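Local coordinates for Non-structural protein 5 (Modoc virus, PDB 2WA2), which probably methylates the cap of viral RNA, at guanine N7 and at the ribose 2'-O, with S-adenosylmethionine as methyl donor, at residues A69-I74 / G94-Y99; L216-L221 / T226-F231; T85-G90 / S178-Y183. The protein carries 4 engineered substitutions. All coordinates share one frame; numbering follows the deposited sequence.

Overall arrangement
After the N-terminal helices 14-27 and 30-38, helix 66-76 opens interaction 1, which closes a short loop to helix 95-101. Strand 86-89 lies inside that loop and is the near half of interaction 3, whose other half, in helix 163-183, comes far later, so interactions 1 and 3 cross. Interaction 2 follows both in series as a tight hairpin of strands 215-217 and 229-232 at one edge of the seven-stranded sheet. Interactions 1 and 3 both reach S-adenosylmethionine and meet where Ser97 OG bonds to Asp88 OD2. Lys70 joins interaction 1 to interaction 2 through a salt bridge with Glu228, and interactions 2 and 3 touch lightly through Phe231 and Leu181.

Interaction 1 of 3, residues A69-I74 / G94-Y99; sequences AKLAWI and GSWSYY. Engineered in segment 94-99: Ser95 (natural residue Gly). With SAM (S-adenosylmethionine), chain C.
Leu71 of helix 66-76 lies against Trp96 and Tyr99 of helix 95-101; the axes of the two short segments come within 9.6 Å at an angle of 45°. Leu71 CB sits over one face of the Trp96 indole, 3.8 Å from the centroid of the five-membered ring and 17° off its normal: a CH-pi contact. One atom further, Leu71 CG is 3.8 Å from Tyr99 CD2. With CG placed anti to the backbone N (chi1 -176°), Leu71 CD2 lies 3.7 Å from Trp96 CG and 3.6 Å from Tyr99 CD2. Ala72 CB packs 3.7 Å from Tyr99 CE1, while the tyrosine hydroxyl is hydrogen-bonded to Asp75. The opposite face of the indole belongs to the ligand: the amino N of S-adenosylmethionine stands 3.4 Å from Trp96 CG. The carboxylate of the ligand accepts weak hydrogen bonds from the backbone N of Ser95 (an engineered residue) and of Trp96, at the start of the helix whose N-cap position is Gly94; the helix end probably favours this negative group. Trp96 is a shared wall, its one face given to hydrocarbon and the other to the polar end of the methyl donor.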
loop_
_atom_site.group_PDB
_atom_site.type_symbol
_atom_site.label_atom_id
_atom_site.label_comp_id
_atom_site.label_asym_id
_atom_site.label_seq_id
_atom_site.Cartn_x
_atom_site.Cartn_y
_atom_site.Cartn_z
ATOM N N ALA A 69 -7.682 -4.361 -8.590
ATOM C CA ALA A 69 -7.057 -3.817 -9.784
ATOM C C ALA A 69 -5.641 -3.341 -9.480
ATOM O O ALA A 69 -4.747 -3.526 -10.287
ATOM C CB ALA A 69 -7.908 -2.665 -10.340
ATOM N N LYS A 70 -5.446 -2.726 -8.309
ATOM C CA LYS A 70 -4.139 -2.187 -7.941
ATOM C C LYS A 70 -3.140 -3.302 -7.715
ATOM O O LYS A 70 -2.039 -3.238 -8.251
ATOM C CB LYS A 70 -4.234 -1.285 -6.704
ATOM C CG LYS A 70 -4.826 0.098 -7.010
ATOM C CD LYS A 70 -5.317 0.859 -5.757
ATOM C CE LYS A 70 -4.252 1.057 -4.712
ATOM N NZ LYS A 70 -4.841 1.755 -3.493
ATOM N N LEU A 71 -3.523 -4.335 -6.960
ATOM C CA LEU A 71 -2.564 -5.433 -6.690
ATOM C C LEU A 71 -2.277 -6.165 -7.991
ATOM O O LEU A 71 -1.138 -6.545 -8.226
ATOM C CB LEU A 71 -3.075 -6.422 -5.647
ATOM C CG LEU A 71 -2.102 -7.536 -5.240
ATOM C CD1 LEU A 71 -0.748 -6.968 -4.831
ATOM C CD2 LEU A 71 -2.699 -8.448 -4.162
ATOM N N ALA A 72 -3.305 -6.342 -8.819
ATOM C CA ALA A 72 -3.144 -7.017 -10.127
ATOM C C ALA A 72 -2.153 -6.271 -11.026
ATOM O O ALA A 72 -1.307 -6.894 -11.687
ATOM C CB ALA A 72 -4.529 -7.214 -10.843
ATOM N N TRP A 73 -2.259 -4.935 -11.026
ATOM C CA TRP A 73 -1.349 -4.076 -11.756
ATOM C C TRP A 73 0.085 -4.250 -11.289
ATOM O O TRP A 73 0.979 -4.451 -12.113
ATOM C CB TRP A 73 -1.771 -2.606 -11.657
ATOM C CG TRP A 73 -1.012 -1.692 -12.603
ATOM C CD1 TRP A 73 -1.407 -1.309 -13.868
ATOM C CD2 TRP A 73 0.266 -1.073 -12.375
ATOM N NE1 TRP A 73 -0.455 -0.476 -14.421
ATOM C CE2 TRP A 73 0.582 -0.322 -13.535
ATOM C CE3 TRP A 73 1.180 -1.080 -11.302
ATOM C CZ2 TRP A 73 1.770 0.426 -13.653
ATOM C CZ3 TRP A 73 2.359 -0.324 -11.414
ATOM C CH2 TRP A 73 2.643 0.415 -12.598
ATOM N N ILE A 74 0.312 -4.152 -9.979
ATOM C CA ILE A 74 1.634 -4.358 -9.396
ATOM C C ILE A 74 2.175 -5.765 -9.724
ATOM O O ILE A 74 3.367 -5.929 -10.021
ATOM C CB ILE A 74 1.608 -4.158 -7.870
ATOM C CG1 ILE A 74 1.194 -2.705 -7.528
ATOM C CG2 ILE A 74 2.963 -4.603 -7.218
ATOM C CD1 ILE A 74 0.920 -2.478 -6.052
ATOM N N GLY A 94 -10.889 -7.693 1.965
ATOM C CA GLY A 94 -10.145 -8.882 1.562
ATOM C C GLY A 94 -9.881 -9.075 0.068
ATOM O O GLY A 94 -9.573 -10.193 -0.348
ATOM N N SER A 95 -9.957 -8.007 -0.723
ATOM C CA SER A 95 -9.724 -8.103 -2.182
ATOM C C SER A 95 -8.325 -8.577 -2.504
ATOM O O SER A 95 -8.148 -9.380 -3.408
ATOM C CB SER A 95 -9.993 -6.769 -2.902
ATOM O OG SER A 95 -11.383 -6.570 -3.075
ATOM N N TRP A 96 -7.323 -8.090 -1.770
ATOM C CA TRP A 96 -5.943 -8.554 -2.008
ATOM C C TRP A 96 -5.797 -10.042 -1.703
ATOM O O TRP A 96 -5.049 -10.742 -2.364
ATOM C CB TRP A 96 -4.939 -7.750 -1.158
ATOM C CG TRP A 96 -4.554 -6.376 -1.761
ATOM C CD1 TRP A 96 -5.263 -5.642 -2.679
ATOM C CD2 TRP A 96 -3.366 -5.622 -1.479
ATOM N NE1 TRP A 96 -4.580 -4.474 -2.987
ATOM C CE2 TRP A 96 -3.422 -4.435 -2.261
ATOM C CE3 TRP A 96 -2.250 -5.833 -0.643
ATOM C CZ2 TRP A 96 -2.402 -3.480 -2.243
ATOM C CZ3 TRP A 96 -1.219 -4.867 -0.627
ATOM C CH2 TRP A 96 -1.315 -3.709 -1.417
ATOM N N SER A 97 -6.492 -10.514 -0.674
ATOM C CA SER A 97 -6.384 -11.901 -0.243
ATOM C C SER A 97 -6.977 -12.842 -1.291
ATOM O O SER A 97 -6.397 -13.885 -1.592
ATOM C CB SER A 97 -7.082 -12.071 1.106
ATOM O OG SER A 97 -6.232 -11.571 2.127
ATOM N N TYR A 98 -8.113 -12.447 -1.853
ATOM C CA TYR A 98 -8.785 -13.203 -2.913
ATOM C C TYR A 98 -7.977 -13.132 -4.192
ATOM O O TYR A 98 -7.910 -14.106 -4.943
ATOM C CB TYR A 98 -10.206 -12.698 -3.131
ATOM C CG TYR A 98 -11.176 -13.210 -2.091
ATOM C CD1 TYR A 98 -11.523 -14.567 -2.042
ATOM C CD2 TYR A 98 -11.735 -12.354 -1.152
ATOM C CE1 TYR A 98 -12.392 -15.053 -1.066
ATOM C CE2 TYR A 98 -12.630 -12.832 -0.187
ATOM C CZ TYR A 98 -12.938 -14.173 -0.146
ATOM O OH TYR A 98 -13.800 -14.636 0.819
ATOM N N TYR A 99 -7.344 -11.987 -4.440
ATOM C CA TYR A 99 -6.437 -11.914 -5.563
ATOM C C TYR A 99 -5.273 -12.880 -5.377
ATOM O O TYR A 99 -5.020 -13.726 -6.244
ATOM C CB TYR A 99 -5.946 -10.488 -5.850
ATOM C CG TYR A 99 -5.059 -10.491 -7.062
ATOM C CD1 TYR A 99 -5.603 -10.544 -8.349
ATOM C CD2 TYR A 99 -3.677 -10.532 -6.931
ATOM C CE1 TYR A 99 -4.771 -10.594 -9.483
ATOM C CE2 TYR A 99 -2.836 -10.573 -8.057
ATOM C CZ TYR A 99 -3.393 -10.619 -9.321
ATOM O OH TYR A 99 -2.537 -10.661 -10.405
HETATM N N SAM C . -6.264 -4.305 0.395
HETATM C CA SAM C . -7.663 -3.997 0.840
HETATM C C SAM C . -8.678 -4.620 -0.123
HETATM O O SAM C . -8.289 -5.033 -1.222
HETATM O OXT SAM C . -9.891 -4.719 0.140
HETATM C CB SAM C . -7.879 -2.485 0.910
HETATM C CG SAM C . -7.129 -1.810 2.051
HETATM S SD SAM C . -8.145 -1.942 3.531
HETATM C CE SAM C . -9.161 -0.447 3.304
HETATM C "C5'" SAM C . -7.058 -1.302 4.822
HETATM C "C4'" SAM C . -7.564 -1.904 6.133
HETATM O "O4'" SAM C . -6.578 -1.908 7.132
HETATM C "C3'" SAM C . -8.734 -1.107 6.705
HETATM O "O3'" SAM C . -9.894 -1.879 6.519
HETATM C "C2'" SAM C . -8.433 -0.947 8.185
HETATM O "O2'" SAM C . -9.547 -1.343 8.945
HETATM C "C1'" SAM C . -7.256 -1.907 8.373
HETATM N N9 SAM C . -6.365 -1.514 9.459
HETATM C C8 SAM C . -5.919 -0.243 9.741
HETATM N N7 SAM C . -5.106 -0.297 10.801
HETATM C C5 SAM C . -5.047 -1.598 11.197
HETATM C C6 SAM C . -4.365 -2.231 12.238
HETATM N N6 SAM C . -3.615 -1.560 13.093
HETATM N N1 SAM C . -4.481 -3.602 12.365
HETATM C C2 SAM C . -5.264 -4.330 11.509
HETATM N N3 SAM C . -5.950 -3.725 10.475
HETATM C C4 SAM C . -5.829 -2.367 10.353
#

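Interaction 2 of 3, residues L216-L221 / T226-F231; sequences LIRVPL and THEMYF
Thr226 O is gripped by two nitrogens of one guanidinium, Arg218 NH1 at 2.8 Å and Arg218 NH2 at 3.1 Å, and the NH2 approach is nearly along the C=O axis, at 173°. The contact belongs to the beta hairpin of strands 215-217 and 229-232, at one edge of the Rossmann-like methyltransferase sheet, where 229-232 runs antiparallel to both neighbours. Bent at chi2 (74°), the arginine chain brings Arg218 NH1 to Glu228 O as well, 2.9 Å away, so the guanidinium ties together the backbone leading into the second strand. Glu228 O also accepts from a water that bridges it to Val219 N. Further into the hairpin, Ile217 and Tyr230 make the hydrogen-bonded pair, with Ile217 N to Tyr230 O at 2.9 Å and Tyr230 N to Ile217 O at 2.8 Å. On the face of Leu216 and Phe231, Leu216 meets Met229 at about a right angle, with Leu216 CD2 3.6 Å from Met229 CE. The other face carries Tyr230, whose hydroxyl bonds to Asp155. Glu228 forms salt bridges with Lys70 and Lys192, and its OE2 also hydrogen-bonds to Ser222 OG. Lys70, Asp155, Lys192 and Glu228 probably correspond to the Lys-Asp-Lys-Glu tetrad of flaviviral 2'-O-methyltransferases, to which the hairpin contributes Glu228. Val219 CG2 approaches the tyrosine ring obliquely, 3.8 Å from Tyr230 CD2.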
loop_
_atom_site.group_PDB
_atom_site.type_symbol
_atom_site.label_atom_id
_atom_site.label_comp_id
_atom_site.label_asym_id
_atom_site.label_seq_id
_atom_site.Cartn_x
_atom_site.Cartn_y
_atom_site.Cartn_z
ATOM N N LEU A 216 10.053 1.900 -4.736
ATOM C CA LEU A 216 8.770 2.527 -4.427
ATOM C C LEU A 216 8.112 2.913 -5.728
ATOM O O LEU A 216 8.705 3.637 -6.554
ATOM C CB LEU A 216 8.960 3.763 -3.517
ATOM C CG LEU A 216 7.652 4.365 -3.004
ATOM C CD1 LEU A 216 7.090 3.480 -1.871
ATOM C CD2 LEU A 216 7.810 5.854 -2.531
ATOM N N ILE A 217 6.885 2.467 -5.931
ATOM C CA ILE A 217 6.212 2.696 -7.217
ATOM C C ILE A 217 4.833 3.331 -7.053
ATOM O O ILE A 217 4.170 3.155 -6.016
ATOM C CB ILE A 217 6.112 1.391 -8.073
ATOM C CG1 ILE A 217 5.255 0.333 -7.348
ATOM C CG2 ILE A 217 7.535 0.871 -8.444
ATOM C CD1 ILE A 217 4.912 -0.940 -8.148
ATOM N N ARG A 218 4.430 4.078 -8.084
ATOM C CA ARG A 218 3.100 4.665 -8.154
ATOM C C ARG A 218 2.246 3.831 -9.108
ATOM O O ARG A 218 2.613 3.629 -10.262
ATOM C CB ARG A 218 3.205 6.118 -8.664
ATOM C CG ARG A 218 1.871 6.757 -9.042
ATOM C CD ARG A 218 1.108 7.098 -7.741
ATOM N NE ARG A 218 -0.076 7.901 -8.029
ATOM C CZ ARG A 218 -0.852 8.458 -7.110
ATOM N NH1 ARG A 218 -0.621 8.235 -5.810
ATOM N NH2 ARG A 218 -1.869 9.199 -7.500
ATOM N N VAL A 219 1.108 3.346 -8.625
ATOM C CA VAL A 219 0.155 2.650 -9.483
ATOM C C VAL A 219 -0.707 3.728 -10.171
ATOM O O VAL A 219 -1.281 4.584 -9.496
ATOM C CB VAL A 219 -0.701 1.685 -8.643
ATOM C CG1 VAL A 219 -1.582 0.851 -9.527
ATOM C CG2 VAL A 219 0.217 0.795 -7.780
ATOM N N PRO A 220 -0.754 3.730 -11.510
ATOM C CA PRO A 220 -1.504 4.754 -12.263
ATOM C C PRO A 220 -3.014 4.702 -12.058
ATOM O O PRO A 220 -3.719 5.663 -12.398
ATOM C CB PRO A 220 -1.134 4.470 -13.732
ATOM C CG PRO A 220 -0.669 3.060 -13.743
ATOM C CD PRO A 220 -0.015 2.817 -12.403
ATOM N N LEU A 221 -3.493 3.578 -11.526
ATOM C CA LEU A 221 -4.869 3.427 -11.060
ATOM C C LEU A 221 -5.184 4.200 -9.774
ATOM O O LEU A 221 -6.356 4.415 -9.452
ATOM C CB LEU A 221 -5.186 1.949 -10.831
ATOM C CG LEU A 221 -5.218 1.052 -12.076
ATOM C CD1 LEU A 221 -5.141 -0.396 -11.676
ATOM C CD2 LEU A 221 -6.510 1.255 -12.761
ATOM N N THR A 226 -4.889 10.930 -3.711
ATOM C CA THR A 226 -3.981 10.285 -2.766
ATOM C C THR A 226 -2.581 10.238 -3.377
ATOM O O THR A 226 -2.463 9.996 -4.565
ATOM C CB THR A 226 -4.432 8.844 -2.400
ATOM O OG1 THR A 226 -3.423 8.233 -1.599
ATOM C CG2 THR A 226 -4.697 7.972 -3.661
ATOM N N HIS A 227 -1.564 10.464 -2.549
ATOM C CA HIS A 227 -0.169 10.380 -2.970
ATOM C C HIS A 227 0.369 8.979 -2.656
ATOM O O HIS A 227 1.585 8.780 -2.687
ATOM C CB HIS A 227 0.634 11.425 -2.214
ATOM C CG HIS A 227 1.837 11.943 -2.949
ATOM N ND1 HIS A 227 2.891 11.134 -3.325
ATOM C CD2 HIS A 227 2.173 13.204 -3.317
ATOM C CE1 HIS A 227 3.820 11.876 -3.914
ATOM N NE2 HIS A 227 3.411 13.136 -3.912
ATOM N N GLU A 228 -0.530 8.010 -2.384
ATOM C CA GLU A 228 -0.100 6.624 -2.017
ATOM C C GLU A 228 0.865 6.046 -3.044
ATOM O O GLU A 228 0.685 6.183 -4.256
ATOM C CB GLU A 228 -1.281 5.647 -1.835
ATOM C CG GLU A 228 -1.987 5.345 -3.166
ATOM C CD GLU A 228 -3.339 4.673 -3.002
ATOM O OE1 GLU A 228 -3.816 4.584 -1.856
ATOM O OE2 GLU A 228 -3.925 4.251 -4.029
ATOM N N MET A 229 1.919 5.440 -2.533
ATOM C CA MET A 229 2.832 4.658 -3.372
ATOM C C MET A 229 3.082 3.301 -2.695
ATOM O O MET A 229 2.683 3.082 -1.536
ATOM C CB MET A 229 4.118 5.453 -3.616
ATOM C CG MET A 229 3.848 6.714 -4.449
ATOM S SD MET A 229 5.285 7.794 -4.598
ATOM C CE MET A 229 6.382 6.790 -5.653
ATOM N N TYR A 230 3.692 2.366 -3.419
ATOM C CA TYR A 230 3.798 0.998 -2.929
ATOM C C TYR A 230 5.242 0.563 -2.827
ATOM O O TYR A 230 5.980 0.638 -3.804
ATOM C CB TYR A 230 2.963 0.026 -3.747
ATOM C CG TYR A 230 1.498 0.213 -3.416
ATOM C CD1 TYR A 230 0.902 -0.540 -2.398
ATOM C CD2 TYR A 230 0.733 1.169 -4.080
ATOM C CE1 TYR A 230 -0.445 -0.360 -2.065
ATOM C CE2 TYR A 230 -0.627 1.372 -3.738
ATOM C CZ TYR A 230 -1.189 0.597 -2.725
ATOM O OH TYR A 230 -2.508 0.799 -2.350
ATOM N N PHE A 231 5.649 0.154 -1.635
ATOM C CA PHE A 231 7.020 -0.289 -1.426
ATOM C C PHE A 231 7.013 -1.771 -1.768
ATOM O O PHE A 231 6.330 -2.569 -1.097
ATOM C CB PHE A 231 7.473 -0.029 0.026
ATOM C CG PHE A 231 8.860 -0.532 0.347
ATOM C CD1 PHE A 231 9.984 -0.010 -0.306
ATOM C CD2 PHE A 231 9.053 -1.509 1.339
ATOM C CE1 PHE A 231 11.280 -0.469 -0.004
ATOM C CE2 PHE A 231 10.358 -1.977 1.658
ATOM C CZ PHE A 231 11.467 -1.471 0.975
HETATM O O HOH W 1 -0.034 4.071 -6.103
#

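Interaction 3 of 3, residues T85-G90 / S178-Y183; sequences TVVDLG and SRWLEY. Engineered in segment 85-90: Thr85 (natural residue Ser). With SAM (S-adenosylmethionine), chain C.
Leu89 and Val87 of strand 86-89 point at Trp180 of helix 163-183, packing a helix onto the first strand of the class I, Rossmann-like methyltransferase fold. That helix links strand 151-154 to strand 188-193, and in the order of the sheet 86-89 is the next strand beside 151-154.

The CH-pi part belongs to Leu89. Leu89 CD1 stands over one face of the Trp180 indole, 4.0 Å from the centroid of the five-membered ring and 14° from the ring normal, with Trp180 NE1 and Trp180 CE2 the nearest ring atoms. On the other branch, Leu89 CD2 lies 4.0 Å from Trp180 CZ2, so the fork spans both rings of the indole.

Plain apolar contact comes from Val87, which is modelled in two conformers; in one of them Val87 CG1 lies 3.8 Å from Trp180 CZ3, approaching obliquely at the benzene end, a contact that is less certain because it depends on that conformer. Trp180 CG, set anti to its carbonyl carbon (chi1 -74°), carries the ring from the helix down to the strand. Phe147 meets the same indole edge-to-face, and Pro146 also touches it, so that a loop helps to enclose the tryptophan.

Polar bonds lie elsewhere on segment 85-90. Asp88 OD2 is hydrogen-bonded to Ser97 OG, and the engineered Thr85 bonds through OG1 to Glu108. After the strand comes the ligand: Gly90 has a positive phi, which favours glycine, and the ribose packs closely on it, with Gly90 CA 3.4 Å from O4' of S-adenosylmethionine.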
loop_
_atom_site.group_PDB
_atom_site.type_symbol
_atom_site.label_atom_id
_atom_site.label_comp_id
_atom_site.label_asym_id
_atom_site.label_seq_id
_atom_site.Cartn_x
_atom_site.Cartn_y
_atom_site.Cartn_z
ATOM N N THR A 85 3.281 -19.013 1.536
ATOM C CA THR A 85 2.491 -18.409 2.602
ATOM C C THR A 85 2.470 -16.864 2.432
ATOM O O THR A 85 3.490 -16.177 2.595
ATOM C CB THR A 85 3.032 -18.810 3.974
ATOM O OG1 THR A 85 3.005 -20.246 4.073
ATOM C CG2 THR A 85 2.178 -18.170 5.138
ATOM N N VAL A 86 1.289 -16.360 2.098
ATOM C CA VAL A 86 1.081 -14.932 1.918
ATOM C C VAL A 86 0.380 -14.414 3.163
ATOM O O VAL A 86 -0.637 -14.991 3.602
ATOM C CB VAL A 86 0.198 -14.641 0.675
ATOM C CG1 VAL A 86 -0.053 -13.109 0.501
ATOM C CG2 VAL A 86 0.834 -15.185 -0.598
ATOM N N VAL A 87 0.928 -13.356 3.746
ATOM C CA VAL A 87 0.188 -12.613 4.774
ATOM C C VAL A 87 -0.413 -11.358 4.163
ATOM O O VAL A 87 0.199 -10.709 3.307
ATOM C CB VAL A 87 0.998 -12.282 6.068
ATOM C CG1 VAL A 87 1.211 -13.528 6.894
ATOM C CG2 VAL A 87 2.319 -11.564 5.786
ATOM N N ASP A 88 -1.647 -11.066 4.556
ATOM C CA ASP A 88 -2.307 -9.865 4.097
ATOM C C ASP A 88 -2.670 -9.073 5.345
ATOM O O ASP A 88 -3.652 -9.371 6.034
ATOM C CB ASP A 88 -3.517 -10.207 3.224
ATOM C CG ASP A 88 -4.191 -8.965 2.630
ATOM O OD1 ASP A 88 -3.622 -7.859 2.753
ATOM O OD2 ASP A 88 -5.312 -9.086 2.098
ATOM N N LEU A 89 -1.818 -8.107 5.668
ATOM C CA LEU A 89 -1.994 -7.265 6.838
ATOM C C LEU A 89 -2.877 -6.067 6.537
ATOM O O LEU A 89 -2.603 -5.292 5.604
ATOM C CB LEU A 89 -0.632 -6.837 7.399
ATOM C CG LEU A 89 0.296 -8.036 7.688
ATOM C CD1 LEU A 89 1.694 -7.564 7.942
ATOM C CD2 LEU A 89 -0.207 -8.931 8.865
ATOM N N GLY A 90 -3.955 -5.919 7.307
ATOM C CA GLY A 90 -4.929 -4.861 7.031
ATOM C C GLY A 90 -5.759 -5.245 5.820
ATOM O O GLY A 90 -5.810 -4.524 4.840
ATOM N N SER A 178 8.936 -3.707 8.750
ATOM C CA SER A 178 10.377 -4.010 8.917
ATOM C C SER A 178 10.618 -5.259 9.785
ATOM O O SER A 178 11.506 -6.058 9.485
ATOM C CB SER A 178 11.162 -2.804 9.437
ATOM O OG SER A 178 11.208 -1.826 8.412
ATOM N N ARG A 179 9.800 -5.438 10.826
ATOM C CA ARG A 179 9.901 -6.629 11.677
ATOM C C ARG A 179 9.570 -7.901 10.900
ATOM O O ARG A 179 10.243 -8.944 11.049
ATOM C CB ARG A 179 8.985 -6.499 12.898
ATOM C CG ARG A 179 9.438 -5.425 13.860
ATOM C CD ARG A 179 8.370 -5.168 14.896
ATOM N NE ARG A 179 8.661 -3.940 15.626
ATOM C CZ ARG A 179 7.741 -3.063 16.019
ATOM N NH1 ARG A 179 6.449 -3.271 15.751
ATOM N NH2 ARG A 179 8.127 -1.975 16.678
ATOM N N TRP A 180 8.546 -7.829 10.067
ATOM C CA TRP A 180 8.197 -8.959 9.212
ATOM C C TRP A 180 9.319 -9.308 8.221
ATOM O O TRP A 180 9.636 -10.485 8.029
ATOM C CB TRP A 180 6.893 -8.692 8.476
ATOM C CG TRP A 180 5.677 -8.816 9.402
ATOM C CD1 TRP A 180 5.170 -7.874 10.265
ATOM C CD2 TRP A 180 4.846 -9.970 9.532
ATOM N NE1 TRP A 180 4.057 -8.387 10.930
ATOM C CE2 TRP A 180 3.834 -9.665 10.491
ATOM C CE3 TRP A 180 4.857 -11.235 8.936
ATOM C CZ2 TRP A 180 2.834 -10.585 10.846
ATOM C CZ3 TRP A 180 3.867 -12.152 9.296
ATOM C CH2 TRP A 180 2.876 -11.818 10.251
ATOM N N LEU A 181 9.898 -8.287 7.597
ATOM C CA LEU A 181 10.969 -8.468 6.622
ATOM C C LEU A 181 12.255 -8.997 7.268
ATOM O O LEU A 181 12.974 -9.794 6.662
ATOM C CB LEU A 181 11.250 -7.137 5.895
ATOM C CG LEU A 181 10.070 -6.580 5.084
ATOM C CD1 LEU A 181 10.448 -5.425 4.141
ATOM C CD2 LEU A 181 9.277 -7.638 4.324
ATOM N N GLU A 182 12.547 -8.522 8.472
ATOM C CA GLU A 182 13.675 -9.005 9.283
ATOM C C GLU A 182 13.481 -10.478 9.620
ATOM O O GLU A 182 14.412 -11.257 9.463
ATOM C CB GLU A 182 13.797 -8.179 10.569
ATOM C CG GLU A 182 15.079 -8.342 11.390
ATOM C CD GLU A 182 15.261 -7.186 12.386
ATOM O OE1 GLU A 182 14.480 -6.196 12.302
ATOM O OE2 GLU A 182 16.177 -7.250 13.253
ATOM N N TYR A 183 12.262 -10.852 10.029
ATOM C CA TYR A 183 11.943 -12.234 10.386
ATOM C C TYR A 183 11.979 -13.177 9.173
ATOM O O TYR A 183 12.416 -14.326 9.289
ATOM C CB TYR A 183 10.578 -12.303 11.091
ATOM C CG TYR A 183 10.225 -13.651 11.700
ATOM C CD1 TYR A 183 10.490 -13.926 13.047
ATOM C CD2 TYR A 183 9.603 -14.651 10.936
ATOM C CE1 TYR A 183 10.158 -15.172 13.617
ATOM C CE2 TYR A 183 9.275 -15.898 11.495
ATOM C CZ TYR A 183 9.560 -16.146 12.832
ATOM O OH TYR A 183 9.248 -17.379 13.383
HETATM N N SAM C . -6.264 -4.305 0.395
HETATM C CA SAM C . -7.663 -3.997 0.840
HETATM C C SAM C . -8.678 -4.620 -0.123
HETATM O O SAM C . -8.289 -5.033 -1.222
HETATM O OXT SAM C . -9.891 -4.719 0.140
HETATM C CB SAM C . -7.879 -2.485 0.910
HETATM C CG SAM C . -7.129 -1.810 2.051
HETATM S SD SAM C . -8.145 -1.942 3.531
HETATM C CE SAM C . -9.161 -0.447 3.304
HETATM C "C5'" SAM C . -7.058 -1.302 4.822
HETATM C "C4'" SAM C . -7.564 -1.904 6.133
HETATM O "O4'" SAM C . -6.578 -1.908 7.132
HETATM C "C3'" SAM C . -8.734 -1.107 6.705
HETATM O "O3'" SAM C . -9.894 -1.879 6.519
HETATM C "C2'" SAM C . -8.433 -0.947 8.185
HETATM O "O2'" SAM C . -9.547 -1.343 8.945
HETATM C "C1'" SAM C . -7.256 -1.907 8.373
HETATM N N9 SAM C . -6.365 -1.514 9.459
HETATM C C8 SAM C . -5.919 -0.243 9.741
HETATM N N7 SAM C . -5.106 -0.297 10.801
HETATM C C5 SAM C . -5.047 -1.598 11.197
HETATM C C6 SAM C . -4.365 -2.231 12.238
HETATM N N6 SAM C . -3.615 -1.560 13.093
HETATM N N1 SAM C . -4.481 -3.602 12.365
HETATM C C2 SAM C . -5.264 -4.330 11.509
HETATM N N3 SAM C . -5.950 -3.725 10.475
HETATM C C4 SAM C . -5.829 -2.367 10.353
#